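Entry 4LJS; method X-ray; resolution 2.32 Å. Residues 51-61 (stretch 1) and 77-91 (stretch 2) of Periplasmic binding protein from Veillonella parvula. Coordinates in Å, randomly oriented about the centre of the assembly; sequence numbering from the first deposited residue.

Stretch 1 51-61: WQNSIETIIAL
Stretch 2 (77-91) KYVRPEYREAYDKIP

The firmest polar link between the stretches is made by E56, on the helix 52-60. Its chi1 is m (-79°) and its chi2 t (-164°), which carries the carboxylate to the loop before the second helix: R80 N donates to E56 OE1 at 2.9 Å, with a nearly straight N-H...O angle of 160°. One turn earlier, Q52 (chi1 t, -166°) uses its amide twice, donating from NE2 to Y78 O at 3.0 Å across the gap and to E56 OE2 at 2.7 Å along its own helix. A glutamine amide carries two hydrogens, so it can serve both a backbone carbonyl and a carboxylate. The loop is braced from within: R84 NE donates to V79 O at 2.9 Å, and R80 NE forms a salt bridge with E82 OE1 at 3.1 Å.

Helix 52-60 and helix 84-89 have N-to-C directions 118° apart and axes approaching to 10.2 Å. The nearest backbone register sets I59 CA 6.6 Å from Y83 CA. V79 and R80 are extended (phi/psi -87/143° and -53/136°), whereas Y83 (-105/-2°) leads into the helix.

I55 and I59, four residues apart and both m,t, point toward stretch 2, as suits one apolar helical stripe. I59 CG2 meets Y83 CB at 3.7 Å and A86 CB at 3.8 Å; alanine's small methyl accompanies this close approach. I55 CG2 touches I90 CD1 at 3.8 Å and lies at the edge of the Y87 ring, 4.0 Å from Y87 CD1.

Y83 (chi1 m, -60°; chi2 -29°) joins both chemistries. Its ring has A60 N over one face and E56 OE1 at its edge, and A60 CB lies 3.5 Å from Y83 CZ. A water bridges its hydroxyl to the helix, 2.7 Å from Y83 OH and donating to A60 O at 3.0 Å.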

# COMPACT_ATOMS: atom_id res chain seq x y z
N TRP A 51 3.18 -5.75 -8.40
CA TRP A 51 3.31 -5.32 -7.01
C TRP A 51 2.04 -5.52 -6.17
O TRP A 51 0.93 -5.60 -6.71
CB TRP A 51 3.87 -3.89 -6.89
CG TRP A 51 4.97 -3.64 -7.86
CD1 TRP A 51 5.02 -2.66 -8.82
CD2 TRP A 51 6.18 -4.41 -8.02
NE1 TRP A 51 6.19 -2.76 -9.54
CE2 TRP A 51 6.92 -3.82 -9.07
CE3 TRP A 51 6.71 -5.52 -7.36
CZ2 TRP A 51 8.15 -4.32 -9.48
CZ3 TRP A 51 7.94 -6.02 -7.77
CH2 TRP A 51 8.64 -5.42 -8.83
N GLN A 52 2.25 -5.60 -4.86
CA GLN A 52 1.23 -5.99 -3.88
C GLN A 52 -0.11 -5.26 -3.99
O GLN A 52 -1.17 -5.90 -3.99
CB GLN A 52 1.78 -5.85 -2.46
CG GLN A 52 0.92 -6.54 -1.42
CD GLN A 52 1.73 -7.41 -0.49
OE1 GLN A 52 2.95 -7.25 -0.37
NE2 GLN A 52 1.06 -8.34 0.18
N ASN A 53 -0.09 -3.93 -4.06
CA ASN A 53 -1.34 -3.16 -4.18
C ASN A 53 -2.17 -3.54 -5.40
O ASN A 53 -3.38 -3.64 -5.30
CB ASN A 53 -1.10 -1.64 -4.16
CG ASN A 53 -0.28 -1.15 -5.36
OD1 ASN A 53 0.54 -1.87 -5.92
ND2 ASN A 53 -0.49 0.11 -5.74
N SER A 54 -1.51 -3.78 -6.53
CA SER A 54 -2.22 -4.18 -7.74
C SER A 54 -2.90 -5.53 -7.52
O SER A 54 -4.09 -5.70 -7.80
CB SER A 54 -1.27 -4.29 -8.93
OG SER A 54 -0.42 -3.15 -9.02
N ILE A 55 -2.14 -6.48 -6.97
CA ILE A 55 -2.60 -7.85 -6.81
C ILE A 55 -3.71 -7.99 -5.78
O ILE A 55 -4.80 -8.48 -6.11
CB ILE A 55 -1.43 -8.78 -6.43
CG1 ILE A 55 -0.34 -8.70 -7.51
CG2 ILE A 55 -1.92 -10.22 -6.26
CD1 ILE A 55 1.03 -9.16 -7.04
N GLU A 56 -3.45 -7.54 -4.56
CA GLU A 56 -4.41 -7.70 -3.47
C GLU A 56 -5.68 -6.86 -3.61
O GLU A 56 -6.74 -7.26 -3.13
CB GLU A 56 -3.76 -7.46 -2.10
CG GLU A 56 -2.95 -8.64 -1.59
CD GLU A 56 -2.64 -8.56 -0.11
OE1 GLU A 56 -3.40 -9.16 0.70
OE2 GLU A 56 -1.64 -7.91 0.25
N THR A 57 -5.57 -5.68 -4.24
CA THR A 57 -6.75 -4.84 -4.41
C THR A 57 -7.75 -5.49 -5.37
O THR A 57 -8.95 -5.52 -5.10
CB THR A 57 -6.40 -3.41 -4.91
OG1 THR A 57 -5.49 -2.79 -3.99
CG2 THR A 57 -7.67 -2.55 -5.03
N ILE A 58 -7.25 -6.04 -6.47
CA ILE A 58 -8.12 -6.72 -7.42
C ILE A 58 -8.72 -7.97 -6.78
O ILE A 58 -9.90 -8.26 -6.96
CB ILE A 58 -7.39 -7.05 -8.72
CG1 ILE A 58 -7.07 -5.77 -9.49
CG2 ILE A 58 -8.23 -7.99 -9.56
CD1 ILE A 58 -6.00 -5.94 -10.59
N ILE A 59 -7.92 -8.68 -5.99
CA ILE A 59 -8.44 -9.81 -5.24
C ILE A 59 -9.54 -9.37 -4.26
O ILE A 59 -10.60 -10.01 -4.18
CB ILE A 59 -7.32 -10.56 -4.50
CG1 ILE A 59 -6.40 -11.26 -5.52
CG2 ILE A 59 -7.92 -11.56 -3.53
CD1 ILE A 59 -5.22 -11.99 -4.90
N ALA A 60 -9.31 -8.26 -3.56
CA ALA A 60 -10.26 -7.77 -2.56
C ALA A 60 -11.59 -7.37 -3.20
O ALA A 60 -12.62 -7.38 -2.53
CB ALA A 60 -9.68 -6.59 -1.78
N LEU A 61 -11.55 -7.00 -4.47
CA LEU A 61 -12.76 -6.59 -5.18
C LEU A 61 -13.54 -7.80 -5.71
O LEU A 61 -14.66 -7.66 -6.19
CB LEU A 61 -12.40 -5.65 -6.34
CG LEU A 61 -11.97 -4.23 -5.96
CD1 LEU A 61 -11.42 -3.52 -7.19
CD2 LEU A 61 -13.12 -3.44 -5.34
N LYS A 77 2.52 -15.69 2.49
CA LYS A 77 2.34 -15.25 3.87
C LYS A 77 2.23 -13.73 4.01
O LYS A 77 1.78 -13.23 5.03
CB LYS A 77 3.48 -15.74 4.77
CG LYS A 77 3.54 -17.24 4.97
CD LYS A 77 4.81 -17.61 5.73
CE LYS A 77 5.02 -19.11 5.78
NZ LYS A 77 6.38 -19.45 6.31
N TYR A 78 2.68 -13.00 2.99
CA TYR A 78 2.62 -11.55 3.01
C TYR A 78 1.25 -11.06 2.57
O TYR A 78 0.94 -9.89 2.70
CB TYR A 78 3.67 -10.95 2.07
CG TYR A 78 5.09 -11.18 2.50
CD1 TYR A 78 5.68 -12.43 2.36
CD2 TYR A 78 5.85 -10.15 3.02
CE1 TYR A 78 6.98 -12.64 2.75
CE2 TYR A 78 7.16 -10.35 3.41
CZ TYR A 78 7.72 -11.60 3.26
OH TYR A 78 9.03 -11.81 3.65
N VAL A 79 0.45 -11.96 2.00
CA VAL A 79 -0.90 -11.64 1.57
C VAL A 79 -1.84 -11.84 2.76
O VAL A 79 -1.64 -12.76 3.56
CB VAL A 79 -1.32 -12.55 0.39
CG1 VAL A 79 -2.77 -12.34 -0.00
CG2 VAL A 79 -0.41 -12.30 -0.80
N ARG A 80 -2.85 -10.97 2.89
CA ARG A 80 -3.87 -11.12 3.94
C ARG A 80 -4.46 -12.53 3.89
O ARG A 80 -4.76 -13.02 2.80
CB ARG A 80 -5.00 -10.10 3.79
CG ARG A 80 -4.69 -8.72 4.29
CD ARG A 80 -5.87 -7.77 4.16
NE ARG A 80 -6.90 -8.03 5.16
CZ ARG A 80 -6.88 -7.52 6.39
NH1 ARG A 80 -5.88 -6.74 6.77
NH2 ARG A 80 -7.85 -7.81 7.25
N PRO A 81 -4.63 -13.17 5.06
CA PRO A 81 -5.12 -14.55 5.15
C PRO A 81 -6.33 -14.83 4.25
O PRO A 81 -6.32 -15.83 3.53
CB PRO A 81 -5.50 -14.69 6.63
CG PRO A 81 -4.60 -13.74 7.34
CD PRO A 81 -4.37 -12.58 6.38
N GLU A 82 -7.32 -13.94 4.26
CA GLU A 82 -8.54 -14.13 3.48
C GLU A 82 -8.36 -14.00 1.98
O GLU A 82 -9.26 -14.35 1.22
CB GLU A 82 -9.63 -13.15 3.94
CG GLU A 82 -9.33 -11.70 3.61
CD GLU A 82 -9.00 -10.88 4.84
OE1 GLU A 82 -9.53 -9.75 4.97
OE2 GLU A 82 -8.22 -11.38 5.69
N TYR A 83 -7.21 -13.48 1.55
CA TYR A 83 -6.92 -13.33 0.13
C TYR A 83 -5.92 -14.37 -0.38
O TYR A 83 -5.60 -14.41 -1.57
CB TYR A 83 -6.40 -11.92 -0.17
CG TYR A 83 -7.38 -10.82 0.19
CD1 TYR A 83 -8.75 -11.05 0.15
CD2 TYR A 83 -6.94 -9.55 0.56
CE1 TYR A 83 -9.66 -10.05 0.48
CE2 TYR A 83 -7.84 -8.54 0.89
CZ TYR A 83 -9.19 -8.80 0.85
OH TYR A 83 -10.09 -7.81 1.17
N ARG A 84 -5.43 -15.23 0.51
CA ARG A 84 -4.39 -16.18 0.14
C ARG A 84 -4.81 -17.23 -0.88
O ARG A 84 -4.05 -17.54 -1.79
CB ARG A 84 -3.79 -16.87 1.36
CG ARG A 84 -2.64 -16.10 1.95
CD ARG A 84 -2.30 -16.61 3.32
NE ARG A 84 -1.62 -15.60 4.11
CZ ARG A 84 -1.41 -15.71 5.42
NH1 ARG A 84 -1.83 -16.79 6.06
NH2 ARG A 84 -0.77 -14.75 6.07
N GLU A 85 -6.02 -17.77 -0.71
CA GLU A 85 -6.50 -18.82 -1.61
C GLU A 85 -6.55 -18.33 -3.06
O GLU A 85 -6.09 -19.01 -3.97
CB GLU A 85 -7.87 -19.35 -1.18
CG GLU A 85 -7.81 -20.57 -0.27
CD GLU A 85 -9.12 -21.33 -0.21
OE1 GLU A 85 -9.18 -22.35 0.51
OE2 GLU A 85 -10.09 -20.92 -0.89
N ALA A 86 -7.11 -17.14 -3.25
CA ALA A 86 -7.18 -16.53 -4.57
C ALA A 86 -5.78 -16.26 -5.10
O ALA A 86 -5.49 -16.49 -6.27
CB ALA A 86 -8.00 -15.24 -4.52
N TYR A 87 -4.91 -15.75 -4.23
CA TYR A 87 -3.52 -15.51 -4.59
C TYR A 87 -2.86 -16.76 -5.16
O TYR A 87 -2.20 -16.70 -6.20
CB TYR A 87 -2.71 -15.01 -3.39
CG TYR A 87 -1.25 -14.80 -3.75
CD1 TYR A 87 -0.87 -13.71 -4.53
CD2 TYR A 87 -0.27 -15.69 -3.33
CE1 TYR A 87 0.46 -13.52 -4.88
CE2 TYR A 87 1.06 -15.50 -3.67
CZ TYR A 87 1.42 -14.41 -4.45
OH TYR A 87 2.74 -14.21 -4.80
N ASP A 88 -3.06 -17.89 -4.47
CA ASP A 88 -2.45 -19.16 -4.88
C ASP A 88 -2.85 -19.58 -6.29
O ASP A 88 -2.09 -20.28 -6.96
CB ASP A 88 -2.81 -20.29 -3.89
CG ASP A 88 -2.23 -20.06 -2.50
OD1 ASP A 88 -1.28 -19.27 -2.34
OD2 ASP A 88 -2.73 -20.69 -1.54
N LYS A 89 -4.03 -19.17 -6.74
CA LYS A 89 -4.51 -19.59 -8.06
C LYS A 89 -3.87 -18.83 -9.23
O LYS A 89 -3.97 -19.26 -10.38
CB LYS A 89 -6.02 -19.46 -8.15
CG LYS A 89 -6.81 -20.49 -7.36
CD LYS A 89 -8.29 -20.31 -7.63
CE LYS A 89 -8.57 -20.21 -9.14
NZ LYS A 89 -9.97 -19.80 -9.46
N ILE A 90 -3.25 -17.70 -8.94
CA ILE A 90 -2.64 -16.88 -10.00
C ILE A 90 -1.56 -17.68 -10.71
O ILE A 90 -0.60 -18.14 -10.08
CB ILE A 90 -2.08 -15.57 -9.43
CG1 ILE A 90 -3.22 -14.73 -8.83
CG2 ILE A 90 -1.36 -14.77 -10.52
CD1 ILE A 90 -2.72 -13.54 -8.02
N PRO A 91 -1.73 -17.88 -12.03
CA PRO A 91 -0.81 -18.65 -12.88
C PRO A 91 0.66 -18.17 -12.84
O PRO A 91 1.55 -18.99 -12.63
CB PRO A 91 -1.39 -18.47 -14.28
CG PRO A 91 -2.85 -18.24 -14.04
CD PRO A 91 -2.92 -17.43 -12.78
O HOH W 1 -12.65 -7.87 0.42